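Local coordinates for DNA mismatch repair protein MutS (Thermus aquaticus, PDB 1FW6), which takes part in DNA mismatch repair, probably recognising the mismatch, and has a weak ATPase activity housed in an ABC-type nucleotide-binding domain, at residues 582-587 / 722-727; 587-592 / 711-716; 591-596 / 660-665. One frame throughout, in Å; residues are numbered along the deposited sequence.

In the fold
All three contacts lie in the ATPase domain, touch the bound ADP and reach the same central sheet, but they differ in depth. Contacts 2 and 3 are buried and both use helix 589-603, sharing Thr591 and Phe592; contact 2 sets the start of that helix against strand 708-718, contact 3 its next turns against strand 657-662. Contact 1 is only partly buried, shares Ala587 with contact 2 and lies beside the second subunit. Its chemistry is aromatic, with a histidine hydrogen bond and an imidazole face laid over adenine. Contact 2 combines apolar packing with backbone amides on phosphate and a magnesium site, whereas contact 3 is mainly leucine packing, ending in an aspartate that hydrogen-bonds Ser590 of contact 2.

Contact 1: 582-587 / 722-727; sequences TGPNMA and LVFYHQ. With ADP (adenosine-5'-diphosphate), chain H; SO4 (sulfate ion), chain F.
Ala587 and Phe724 bring the two backbones nearest, their CA atoms 5.2 Å apart, where the type II turn from Pro584 to Ala587 meets strand 721-724 at Phe724. Asn585 and Met586 occupy the middle of the turn, and Met586 takes the positive phi expected there. From this turn the backbone N of Met586 (selenomethionine in the crystal) donates to ADP O1B at 3.0 Å, while Asn585 N holds O4 of a sulfate, probably from the crystallisation liquor, that also binds Thr668 of the second subunit.

The Phe724 ring packs against the turn. Met586 CB stands over the centre of one face, a CH-pi contact 4.1 Å from the ring centroid, and the chain then bends at chi3 (-76°) so that CE comes back to 3.8 Å from Phe724 CZ. Its selenium meets the ring obliquely in a Met-aromatic contact. Pro584 CB approaches at the edge, 3.7 Å from Phe724 CE2. The turn lies inside the P-loop (Walker A), which runs from Gly583 to Ser590 in this ABC-type ATPase, so strand 721-724 packs against the loop that wraps the phosphates.

Two residues after Phe724, His726 joins the loop to the base of the nucleotide. Its ND1 donates to Ala587 O at 2.6 Å in a nearly straight bond (169°), with the oxygen in the ring plane but the donor 45° out of the carbonyl plane. One face of the imidazole lies on the adenine, ADP C4 sitting 3.5 Å above the plane over its centre. An alanine in place of His726 would probably leave Ala587 O without this donor and bare the adenine face that the imidazole covers. On the opposite face, Phe724 O lies offset toward the rim.

Contact 2: 587-592 / 711-716; sequences AGKSTF and LHVAAR. With MG (magnesium ion), chain E; ADP (adenosine-5'-diphosphate), chain H.
Val713 CG2 packs on Lys589 CG at 4.1 Å, the branch being directed at the P-loop; its fit against the methyl of Ala587 is modelled too tightly to be trusted in detail. Two residues earlier, Leu711 CD1 reaches Phe592 CE2 at 4.1 Å, the two side chains crossing at about a right angle; Phe592 comes this way because its CG is anti to the backbone N (chi1 -176°).

Most polar interactions are with the nucleotide. Gly588, the N-cap, donates its amide to ADP O2B, and Ser590 N donates to O3B at 2.8 Å. Thr591 OG1 gives its proton to O1A at 3.1 Å. Lys589 instead turns NZ to Gly583 O, a hydrogen bond to the start of the loop.

Magnesium is bound by Ser590 OG (2.5 Å), ADP O3B (2.3 Å) and three waters, one of which also donates to O3A. Metal, amides and the start of the helix thus converge on the phosphates.

Strand 578-582 pairs with strand 708-718 and runs straight into this loop; its Ile581 touches both Lys589 and Phe592, while Leu572 of strand 570-574 packs on Phe592 and Leu711.

Contact 3: 591-596 / 660-665; sequences TFLRQT and LLDEVG. With ADP (adenosine-5'-diphosphate), chain H.
Leu593 CD1 lies over one face of the Leu661-Asp662 peptide, toward its oxygen end, 3.2 Å from Leu661 O and with Leu661 C 3.8 Å away. The same methyl also stands above the plane of the Asp662 carboxylate, 4.0 Å from OD2, so a single branch of one leucine covers two flat groups in succession. It gets there because CG is anti to the carbonyl carbon (chi1 -64°), which sends the side chain across to the strand. In return, Leu660 CD2 comes obliquely onto the carbonyl of Leu593 and lies 4.0 Å from Leu593 CB, with Thr596 CB at the margin of the same methyl.

A third flat group, the carbonyl of Phe592, is gripped within the helix. Thr596 N and Thr596 OG1 reach Phe592 O from opposite faces of its plane, OG1 at 3.0 Å. This holds the threonine hydroxyl against its own helix, and its carbon side faces Leu660.

Helix 591-596 and strand 660-662 run nearly antiparallel, at 163°, with axes 9.0 Å apart, as the P-loop helix does when it packs on the central sheet of a P-loop ATPase. Leu692 of the adjoining strand 690-694 touches both Leu593 and Thr596, and Ile622 of strand 621-625 touches Leu660.

Asp662 follows Leu660 and Leu661 at the end of an apolar strand and is itself followed by Glu663, consistent with the Walker B motif. Its OD1 hydrogen-bonds Ser590 OG, the magnesium ligand, and its side chain is about 4 Å from the metal. The hydrophobic packing therefore probably helps place a second-shell carboxylate behind the metal-binding serine.

Contact 1: 582-587 / 722-727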
loop_
_atom_site.group_PDB
_atom_site.type_symbol
_atom_site.label_atom_id
_atom_site.label_comp_id
_atom_site.label_asym_id
_atom_site.label_seq_id
_atom_site.Cartn_x
_atom_site.Cartn_y
_atom_site.Cartn_z
ATOM N N THR C 582 -31.810 2.420 -25.954
ATOM C CA THR C 582 -31.611 3.863 -25.989
ATOM C C THR C 582 -32.252 4.562 -24.790
ATOM O O THR C 582 -32.902 3.933 -23.957
ATOM C CB THR C 582 -32.170 4.435 -27.284
ATOM O OG1 THR C 582 -33.342 3.701 -27.652
ATOM C CG2 THR C 582 -31.148 4.325 -28.390
ATOM N N GLY C 583 -32.061 5.866 -24.691
ATOM C CA GLY C 583 -32.626 6.574 -23.560
ATOM C C GLY C 583 -31.550 7.364 -22.843
ATOM O O GLY C 583 -30.356 7.075 -22.962
ATOM N N PRO C 584 -31.955 8.359 -22.056
ATOM C CA PRO C 584 -31.070 9.244 -21.292
ATOM C C PRO C 584 -30.033 8.607 -20.373
ATOM O O PRO C 584 -30.307 7.622 -19.705
ATOM C CB PRO C 584 -32.059 10.113 -20.525
ATOM C CG PRO C 584 -33.202 9.178 -20.303
ATOM C CD PRO C 584 -33.353 8.526 -21.632
ATOM N N ASN C 585 -28.838 9.193 -20.332
ATOM C CA ASN C 585 -27.787 8.698 -19.457
ATOM C C ASN C 585 -28.197 8.894 -17.988
ATOM O O ASN C 585 -28.939 9.822 -17.650
ATOM C CB ASN C 585 -26.469 9.409 -19.769
ATOM C CG ASN C 585 -25.771 8.826 -21.003
ATOM O OD1 ASN C 585 -24.875 9.440 -21.576
ATOM N ND2 ASN C 585 -26.177 7.631 -21.400
HETATM N N MSE C 586 -27.708 8.008 -17.125
HETATM C CA MSE C 586 -28.045 8.003 -15.707
HETATM C C MSE C 586 -29.367 7.246 -15.536
HETATM O O MSE C 586 -29.833 7.021 -14.424
HETATM C CB MSE C 586 -28.170 9.423 -15.152
HETATM C CG MSE C 586 -26.837 10.116 -14.931
HETATM SE SE MSE C 586 -27.008 11.996 -14.444
HETATM C CE MSE C 586 -27.441 12.746 -16.162
ATOM N N ALA C 587 -29.952 6.824 -16.651
ATOM C CA ALA C 587 -31.217 6.106 -16.611
ATOM C C ALA C 587 -31.098 4.607 -16.372
ATOM O O ALA C 587 -31.979 4.035 -15.738
ATOM C CB ALA C 587 -32.013 6.370 -17.884
ATOM N N LEU C 722 -35.166 16.882 -13.896
ATOM C CA LEU C 722 -35.355 15.570 -14.498
ATOM C C LEU C 722 -35.174 14.468 -13.492
ATOM O O LEU C 722 -34.230 14.477 -12.711
ATOM C CB LEU C 722 -34.354 15.351 -15.629
ATOM C CG LEU C 722 -34.757 15.838 -17.018
ATOM C CD1 LEU C 722 -33.608 15.651 -18.000
ATOM C CD2 LEU C 722 -35.979 15.062 -17.468
ATOM N N VAL C 723 -36.092 13.513 -13.509
ATOM C CA VAL C 723 -36.008 12.371 -12.610
ATOM C C VAL C 723 -35.860 11.128 -13.473
ATOM O O VAL C 723 -36.687 10.861 -14.353
ATOM C CB VAL C 723 -37.271 12.215 -11.738
ATOM C CG1 VAL C 723 -37.127 11.005 -10.841
ATOM C CG2 VAL C 723 -37.489 13.449 -10.905
ATOM N N PHE C 724 -34.796 10.375 -13.234
ATOM C CA PHE C 724 -34.581 9.158 -13.999
ATOM C C PHE C 724 -35.132 7.912 -13.308
ATOM O O PHE C 724 -34.743 7.575 -12.179
ATOM C CB PHE C 724 -33.089 8.953 -14.272
ATOM C CG PHE C 724 -32.438 10.107 -14.960
ATOM C CD1 PHE C 724 -31.933 11.166 -14.229
ATOM C CD2 PHE C 724 -32.333 10.132 -16.342
ATOM C CE1 PHE C 724 -31.324 12.232 -14.862
ATOM C CE2 PHE C 724 -31.730 11.190 -16.983
ATOM C CZ PHE C 724 -31.223 12.248 -16.241
ATOM N N TYR C 725 -36.059 7.243 -13.985
ATOM C CA TYR C 725 -36.621 6.006 -13.471
ATOM C C TYR C 725 -35.807 4.905 -14.150
ATOM O O TYR C 725 -35.055 5.171 -15.092
ATOM C CB TYR C 725 -38.113 5.904 -13.813
ATOM C CG TYR C 725 -38.943 6.915 -13.054
ATOM C CD1 TYR C 725 -39.355 8.110 -13.650
ATOM C CD2 TYR C 725 -39.251 6.711 -11.707
ATOM C CE1 TYR C 725 -40.052 9.084 -12.913
ATOM C CE2 TYR C 725 -39.941 7.672 -10.965
ATOM C CZ TYR C 725 -40.337 8.855 -11.572
ATOM O OH TYR C 725 -41.005 9.797 -10.826
ATOM N N HIS C 726 -35.934 3.672 -13.688
ATOM C CA HIS C 726 -35.136 2.621 -14.285
ATOM C C HIS C 726 -35.905 1.535 -15.025
ATOM O O HIS C 726 -35.344 0.490 -15.334
ATOM C CB HIS C 726 -34.247 2.013 -13.204
ATOM C CG HIS C 726 -33.385 3.019 -12.501
ATOM N ND1 HIS C 726 -32.534 3.868 -13.173
ATOM C CD2 HIS C 726 -33.201 3.270 -11.183
ATOM C CE1 HIS C 726 -31.859 4.596 -12.300
ATOM N NE2 HIS C 726 -32.244 4.251 -11.086
ATOM N N GLN C 727 -37.185 1.760 -15.304
ATOM C CA GLN C 727 -37.948 0.757 -16.038
ATOM C C GLN C 727 -37.350 0.668 -17.428
ATOM O O GLN C 727 -37.188 1.680 -18.097
ATOM C CB GLN C 727 -39.421 1.151 -16.187
ATOM C CG GLN C 727 -40.362 0.617 -15.136
ATOM C CD GLN C 727 -40.031 1.148 -13.770
ATOM O OE1 GLN C 727 -39.715 2.333 -13.618
ATOM N NE2 GLN C 727 -40.106 0.282 -12.757
HETATM P PB ADP H . -26.524 4.755 -18.231
HETATM O O1B ADP H . -25.866 6.073 -18.481
HETATM O O2B ADP H . -27.975 4.581 -18.191
HETATM O O3B ADP H . -25.814 3.690 -19.190
HETATM P PA ADP H . -26.165 3.518 -15.657
HETATM O O1A ADP H . -25.133 2.502 -15.531
HETATM O O2A ADP H . -27.565 3.102 -15.660
HETATM O O3A ADP H . -25.759 4.319 -16.933
HETATM O "O5'" ADP H . -26.126 4.696 -14.572
HETATM C "C5'" ADP H . -25.788 4.238 -13.248
HETATM C "C4'" ADP H . -26.512 4.525 -11.958
HETATM O "O4'" ADP H . -27.917 4.229 -12.108
HETATM C "C3'" ADP H . -25.998 3.319 -11.181
HETATM O "O3'" ADP H . -24.803 3.626 -10.463
HETATM C "C2'" ADP H . -27.112 2.859 -10.285
HETATM O "O2'" ADP H . -27.043 3.507 -9.027
HETATM C "C1'" ADP H . -28.330 3.294 -11.123
HETATM N N9 ADP H . -29.134 2.219 -11.725
HETATM C C8 ADP H . -29.146 1.776 -13.026
HETATM N N7 ADP H . -30.003 0.835 -13.303
HETATM C C5 ADP H . -30.609 0.613 -12.087
HETATM C C6 ADP H . -31.663 -0.252 -11.647
HETATM N N6 ADP H . -32.274 -1.080 -12.474
HETATM N N1 ADP H . -32.075 -0.249 -10.342
HETATM C C2 ADP H . -31.468 0.605 -9.475
HETATM N N3 ADP H . -30.473 1.469 -9.789
HETATM C C4 ADP H . -30.078 1.437 -11.094
HETATM S S SO4 F . -28.613 11.812 -23.276
HETATM O O1 SO4 F . -27.516 12.741 -22.973
HETATM O O2 SO4 F . -29.848 12.271 -22.628
HETATM O O3 SO4 F . -28.788 11.781 -24.745
HETATM O O4 SO4 F . -28.265 10.477 -22.750
#

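Contact 2: 587-592 / 711-716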
loop_
_atom_site.group_PDB
_atom_site.type_symbol
_atom_site.label_atom_id
_atom_site.label_comp_id
_atom_site.label_asym_id
_atom_site.label_seq_id
_atom_site.Cartn_x
_atom_site.Cartn_y
_atom_site.Cartn_z
ATOM N N ALA C 587 -29.952 6.824 -16.651
ATOM C CA ALA C 587 -31.217 6.106 -16.611
ATOM C C ALA C 587 -31.098 4.607 -16.372
ATOM O O ALA C 587 -31.979 4.035 -15.738
ATOM C CB ALA C 587 -32.013 6.370 -17.884
ATOM N N GLY C 588 -30.043 3.959 -16.869
ATOM C CA GLY C 588 -29.924 2.522 -16.643
ATOM C C GLY C 588 -29.333 1.596 -17.712
ATOM O O GLY C 588 -29.123 0.404 -17.449
ATOM N N LYS C 589 -29.057 2.131 -18.903
ATOM C CA LYS C 589 -28.511 1.348 -20.014
ATOM C C LYS C 589 -27.344 0.418 -19.704
ATOM O O LYS C 589 -27.437 -0.788 -19.916
ATOM C CB LYS C 589 -28.109 2.275 -21.145
ATOM C CG LYS C 589 -29.275 2.850 -21.910
ATOM C CD LYS C 589 -28.818 3.946 -22.843
ATOM C CE LYS C 589 -28.275 5.098 -22.040
ATOM N NZ LYS C 589 -28.139 6.290 -22.886
ATOM N N SER C 590 -26.246 0.970 -19.210
ATOM C CA SER C 590 -25.063 0.166 -18.911
ATOM C C SER C 590 -25.308 -0.911 -17.842
ATOM O O SER C 590 -24.873 -2.060 -17.990
ATOM C CB SER C 590 -23.912 1.083 -18.485
ATOM O OG SER C 590 -23.669 2.087 -19.458
ATOM N N THR C 591 -26.009 -0.546 -16.767
ATOM C CA THR C 591 -26.290 -1.502 -15.700
ATOM C C THR C 591 -27.165 -2.618 -16.224
ATOM O O THR C 591 -27.010 -3.774 -15.815
ATOM C CB THR C 591 -27.003 -0.842 -14.501
ATOM O OG1 THR C 591 -26.110 0.077 -13.877
ATOM C CG2 THR C 591 -27.411 -1.882 -13.467
ATOM N N PHE C 592 -28.089 -2.277 -17.119
ATOM C CA PHE C 592 -28.968 -3.285 -17.688
ATOM C C PHE C 592 -28.152 -4.327 -18.452
ATOM O O PHE C 592 -28.361 -5.527 -18.273
ATOM C CB PHE C 592 -29.992 -2.648 -18.614
ATOM C CG PHE C 592 -30.991 -3.630 -19.170
ATOM C CD1 PHE C 592 -31.796 -4.382 -18.314
ATOM C CD2 PHE C 592 -31.128 -3.808 -20.548
ATOM C CE1 PHE C 592 -32.720 -5.294 -18.824
ATOM C CE2 PHE C 592 -32.043 -4.712 -21.060
ATOM C CZ PHE C 592 -32.842 -5.458 -20.200
ATOM N N LEU C 711 -35.355 -1.211 -27.162
ATOM C CA LEU C 711 -35.653 -0.987 -25.751
ATOM C C LEU C 711 -35.133 0.393 -25.354
ATOM O O LEU C 711 -34.214 0.947 -25.989
ATOM C CB LEU C 711 -34.995 -2.062 -24.879
ATOM C CG LEU C 711 -35.355 -3.527 -25.141
ATOM C CD1 LEU C 711 -34.554 -4.417 -24.238
ATOM C CD2 LEU C 711 -36.828 -3.753 -24.909
ATOM N N HIS C 712 -35.726 0.951 -24.303
ATOM C CA HIS C 712 -35.326 2.274 -23.847
ATOM C C HIS C 712 -35.613 2.506 -22.373
ATOM O O HIS C 712 -36.500 1.881 -21.795
ATOM C CB HIS C 712 -36.053 3.344 -24.667
ATOM C CG HIS C 712 -37.510 3.475 -24.334
ATOM N ND1 HIS C 712 -38.418 2.451 -24.520
ATOM C CD2 HIS C 712 -38.212 4.500 -23.790
ATOM C CE1 HIS C 712 -39.608 2.839 -24.105
ATOM N NE2 HIS C 712 -39.513 4.078 -23.655
ATOM N N VAL C 713 -34.837 3.394 -21.766
ATOM C CA VAL C 713 -35.047 3.775 -20.373
ATOM C C VAL C 713 -35.509 5.216 -20.503
ATOM O O VAL C 713 -35.313 5.826 -21.553
ATOM C CB VAL C 713 -33.748 3.715 -19.543
ATOM C CG1 VAL C 713 -33.373 2.274 -19.284
ATOM C CG2 VAL C 713 -32.628 4.427 -20.269
ATOM N N ALA C 714 -36.105 5.787 -19.469
ATOM C CA ALA C 714 -36.579 7.150 -19.637
ATOM C C ALA C 714 -36.415 8.111 -18.474
ATOM O O ALA C 714 -36.027 7.736 -17.367
ATOM C CB ALA C 714 -38.036 7.126 -20.073
ATOM N N ALA C 715 -36.720 9.368 -18.760
ATOM C CA ALA C 715 -36.638 10.423 -17.776
ATOM C C ALA C 715 -37.955 11.179 -17.801
ATOM O O ALA C 715 -38.654 11.190 -18.808
ATOM C CB ALA C 715 -35.488 11.355 -18.108
ATOM N N ARG C 716 -38.306 11.789 -16.680
ATOM C CA ARG C 716 -39.534 12.554 -16.608
ATOM C C ARG C 716 -39.184 13.918 -16.059
ATOM O O ARG C 716 -38.781 14.047 -14.912
ATOM C CB ARG C 716 -40.561 11.868 -15.702
ATOM C CG ARG C 716 -41.878 11.599 -16.407
ATOM C CD ARG C 716 -42.376 12.868 -17.093
ATOM N NE ARG C 716 -43.490 12.627 -18.011
ATOM C CZ ARG C 716 -44.186 13.591 -18.613
ATOM N NH1 ARG C 716 -43.877 14.868 -18.394
ATOM N NH2 ARG C 716 -45.194 13.283 -19.429
HETATM MG MG MG E . -23.761 4.570 -19.721
HETATM P PB ADP H . -26.524 4.755 -18.231
HETATM O O1B ADP H . -25.866 6.073 -18.481
HETATM O O2B ADP H . -27.975 4.581 -18.191
HETATM O O3B ADP H . -25.814 3.690 -19.190
HETATM P PA ADP H . -26.165 3.518 -15.657
HETATM O O1A ADP H . -25.133 2.502 -15.531
HETATM O O2A ADP H . -27.565 3.102 -15.660
HETATM O O3A ADP H . -25.759 4.319 -16.933
HETATM O "O5'" ADP H . -26.126 4.696 -14.572
HETATM C "C5'" ADP H . -25.788 4.238 -13.248
HETATM C "C4'" ADP H . -26.512 4.525 -11.958
HETATM O "O4'" ADP H . -27.917 4.229 -12.108
HETATM C "C3'" ADP H . -25.998 3.319 -11.181
HETATM O "O3'" ADP H . -24.803 3.626 -10.463
HETATM C "C2'" ADP H . -27.112 2.859 -10.285
HETATM O "O2'" ADP H . -27.043 3.507 -9.027
HETATM C "C1'" ADP H . -28.330 3.294 -11.123
HETATM N N9 ADP H . -29.134 2.219 -11.725
HETATM C C8 ADP H . -29.146 1.776 -13.026
HETATM N N7 ADP H . -30.003 0.835 -13.303
HETATM C C5 ADP H . -30.609 0.613 -12.087
HETATM C C6 ADP H . -31.663 -0.252 -11.647
HETATM N N6 ADP H . -32.274 -1.080 -12.474
HETATM N N1 ADP H . -32.075 -0.249 -10.342
HETATM C C2 ADP H . -31.468 0.605 -9.475
HETATM N N3 ADP H . -30.473 1.469 -9.789
HETATM C C4 ADP H . -30.078 1.437 -11.094
HETATM O O HOH W 1 -23.049 4.168 -17.752
HETATM O O HOH W 2 -24.160 3.387 -21.540
HETATM O O HOH W 3 -21.422 4.074 -20.342
#

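Contact 3: 591-596 / 660-665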
loop_
_atom_site.group_PDB
_atom_site.type_symbol
_atom_site.label_atom_id
_atom_site.label_comp_id
_atom_site.label_asym_id
_atom_site.label_seq_id
_atom_site.Cartn_x
_atom_site.Cartn_y
_atom_site.Cartn_z
ATOM N N THR C 591 -26.009 -0.546 -16.767
ATOM C CA THR C 591 -26.290 -1.502 -15.700
ATOM C C THR C 591 -27.165 -2.618 -16.224
ATOM O O THR C 591 -27.010 -3.774 -15.815
ATOM C CB THR C 591 -27.003 -0.842 -14.501
ATOM O OG1 THR C 591 -26.110 0.077 -13.877
ATOM C CG2 THR C 591 -27.411 -1.882 -13.467
ATOM N N PHE C 592 -28.089 -2.277 -17.119
ATOM C CA PHE C 592 -28.968 -3.285 -17.688
ATOM C C PHE C 592 -28.152 -4.327 -18.452
ATOM O O PHE C 592 -28.361 -5.527 -18.273
ATOM C CB PHE C 592 -29.992 -2.648 -18.614
ATOM C CG PHE C 592 -30.991 -3.630 -19.170
ATOM C CD1 PHE C 592 -31.796 -4.382 -18.314
ATOM C CD2 PHE C 592 -31.128 -3.808 -20.548
ATOM C CE1 PHE C 592 -32.720 -5.294 -18.824
ATOM C CE2 PHE C 592 -32.043 -4.712 -21.060
ATOM C CZ PHE C 592 -32.842 -5.458 -20.200
ATOM N N LEU C 593 -27.222 -3.874 -19.295
ATOM C CA LEU C 593 -26.377 -4.789 -20.057
ATOM C C LEU C 593 -25.595 -5.698 -19.115
ATOM O O LEU C 593 -25.616 -6.923 -19.252
ATOM C CB LEU C 593 -25.372 -4.031 -20.934
ATOM C CG LEU C 593 -25.843 -3.135 -22.084
ATOM C CD1 LEU C 593 -24.652 -2.646 -22.892
ATOM C CD2 LEU C 593 -26.782 -3.900 -22.967
ATOM N N ARG C 594 -24.904 -5.098 -18.153
ATOM C CA ARG C 594 -24.108 -5.883 -17.223
ATOM C C ARG C 594 -24.956 -6.897 -16.480
ATOM O O ARG C 594 -24.533 -8.034 -16.258
ATOM C CB ARG C 594 -23.392 -4.973 -16.217
ATOM C CG ARG C 594 -22.330 -4.057 -16.813
ATOM C CD ARG C 594 -21.359 -3.581 -15.716
ATOM N NE ARG C 594 -20.482 -2.497 -16.156
ATOM C CZ ARG C 594 -20.812 -1.210 -16.125
ATOM N NH1 ARG C 594 -22.000 -0.828 -15.663
ATOM N NH2 ARG C 594 -19.963 -0.305 -16.579
ATOM N N GLN C 595 -26.157 -6.481 -16.098
ATOM C CA GLN C 595 -27.073 -7.346 -15.367
ATOM C C GLN C 595 -27.372 -8.595 -16.174
ATOM O O GLN C 595 -27.427 -9.698 -15.635
ATOM C CB GLN C 595 -28.371 -6.599 -15.106
ATOM C CG GLN C 595 -29.490 -7.445 -14.559
ATOM C CD GLN C 595 -30.804 -6.732 -14.691
ATOM O OE1 GLN C 595 -30.878 -5.537 -14.415
ATOM N NE2 GLN C 595 -31.855 -7.449 -15.116
ATOM N N THR C 596 -27.574 -8.410 -17.471
ATOM C CA THR C 596 -27.868 -9.525 -18.353
ATOM C C THR C 596 -26.750 -10.577 -18.373
ATOM O O THR C 596 -27.002 -11.775 -18.206
ATOM C CB THR C 596 -28.101 -9.034 -19.777
ATOM O OG1 THR C 596 -29.122 -8.026 -19.781
ATOM C CG2 THR C 596 -28.534 -10.179 -20.631
ATOM N N LEU C 660 -22.361 -7.780 -25.582
ATOM C CA LEU C 660 -22.818 -6.547 -24.970
ATOM C C LEU C 660 -21.968 -5.367 -25.411
ATOM O O LEU C 660 -20.774 -5.316 -25.120
ATOM C CB LEU C 660 -22.791 -6.716 -23.445
ATOM C CG LEU C 660 -23.520 -8.017 -23.097
ATOM C CD1 LEU C 660 -22.554 -8.986 -22.441
ATOM C CD2 LEU C 660 -24.714 -7.740 -22.217
ATOM N N LEU C 661 -22.592 -4.441 -26.134
ATOM C CA LEU C 661 -21.917 -3.251 -26.630
ATOM C C LEU C 661 -22.457 -2.017 -25.948
ATOM O O LEU C 661 -23.677 -1.834 -25.853
ATOM C CB LEU C 661 -22.111 -3.103 -28.138
ATOM C CG LEU C 661 -21.548 -4.199 -29.038
ATOM C CD1 LEU C 661 -21.398 -3.641 -30.449
ATOM C CD2 LEU C 661 -20.204 -4.662 -28.506
ATOM N N ASP C 662 -21.546 -1.164 -25.487
ATOM C CA ASP C 662 -21.934 0.057 -24.810
ATOM C C ASP C 662 -21.346 1.276 -25.515
ATOM O O ASP C 662 -20.149 1.550 -25.423
ATOM C CB ASP C 662 -21.465 0.018 -23.348
ATOM C CG ASP C 662 -22.381 0.798 -22.412
ATOM O OD1 ASP C 662 -21.988 1.036 -21.249
ATOM O OD2 ASP C 662 -23.497 1.163 -22.830
ATOM N N GLU C 663 -22.193 1.994 -26.239
ATOM C CA GLU C 663 -21.782 3.211 -26.928
ATOM C C GLU C 663 -20.750 3.054 -28.049
ATOM O O GLU C 663 -20.053 4.020 -28.373
ATOM C CB GLU C 663 -21.226 4.215 -25.907
ATOM C CG GLU C 663 -21.985 4.320 -24.587
ATOM C CD GLU C 663 -23.361 4.941 -24.737
ATOM O OE1 GLU C 663 -23.753 5.265 -25.879
ATOM O OE2 GLU C 663 -24.056 5.103 -23.707
ATOM N N VAL C 664 -20.648 1.871 -28.654
ATOM C CA VAL C 664 -19.670 1.681 -29.725
ATOM C C VAL C 664 -19.904 2.708 -30.836
ATOM O O VAL C 664 -21.022 2.852 -31.328
ATOM C CB VAL C 664 -19.747 0.250 -30.317
ATOM C CG1 VAL C 664 -18.713 0.076 -31.419
ATOM C CG2 VAL C 664 -19.492 -0.777 -29.238
ATOM N N GLY C 665 -18.849 3.424 -31.224
ATOM C CA GLY C 665 -18.969 4.433 -32.263
ATOM C C GLY C 665 -18.613 5.822 -31.750
ATOM O O GLY C 665 -18.437 6.766 -32.521
HETATM P PB ADP H . -26.524 4.755 -18.231
HETATM O O1B ADP H . -25.866 6.073 -18.481
HETATM O O2B ADP H . -27.975 4.581 -18.191
HETATM O O3B ADP H . -25.814 3.690 -19.190
HETATM P PA ADP H . -26.165 3.518 -15.657
HETATM O O1A ADP H . -25.133 2.502 -15.531
HETATM O O2A ADP H . -27.565 3.102 -15.660
HETATM O O3A ADP H . -25.759 4.319 -16.933
HETATM O "O5'" ADP H . -26.126 4.696 -14.572
HETATM C "C5'" ADP H . -25.788 4.238 -13.248
HETATM C "C4'" ADP H . -26.512 4.525 -11.958
HETATM O "O4'" ADP H . -27.917 4.229 -12.108
HETATM C "C3'" ADP H . -25.998 3.319 -11.181
HETATM O "O3'" ADP H . -24.803 3.626 -10.463
HETATM C "C2'" ADP H . -27.112 2.859 -10.285
HETATM O "O2'" ADP H . -27.043 3.507 -9.027
HETATM C "C1'" ADP H . -28.330 3.294 -11.123
HETATM N N9 ADP H . -29.134 2.219 -11.725
HETATM C C8 ADP H . -29.146 1.776 -13.026
HETATM N N7 ADP H . -30.003 0.835 -13.303
HETATM C C5 ADP H . -30.609 0.613 -12.087
HETATM C C6 ADP H . -31.663 -0.252 -11.647
HETATM N N6 ADP H . -32.274 -1.080 -12.474
HETATM N N1 ADP H . -32.075 -0.249 -10.342
HETATM C C2 ADP H . -31.468 0.605 -9.475
HETATM N N3 ADP H . -30.473 1.469 -9.789
HETATM C C4 ADP H . -30.078 1.437 -11.094
#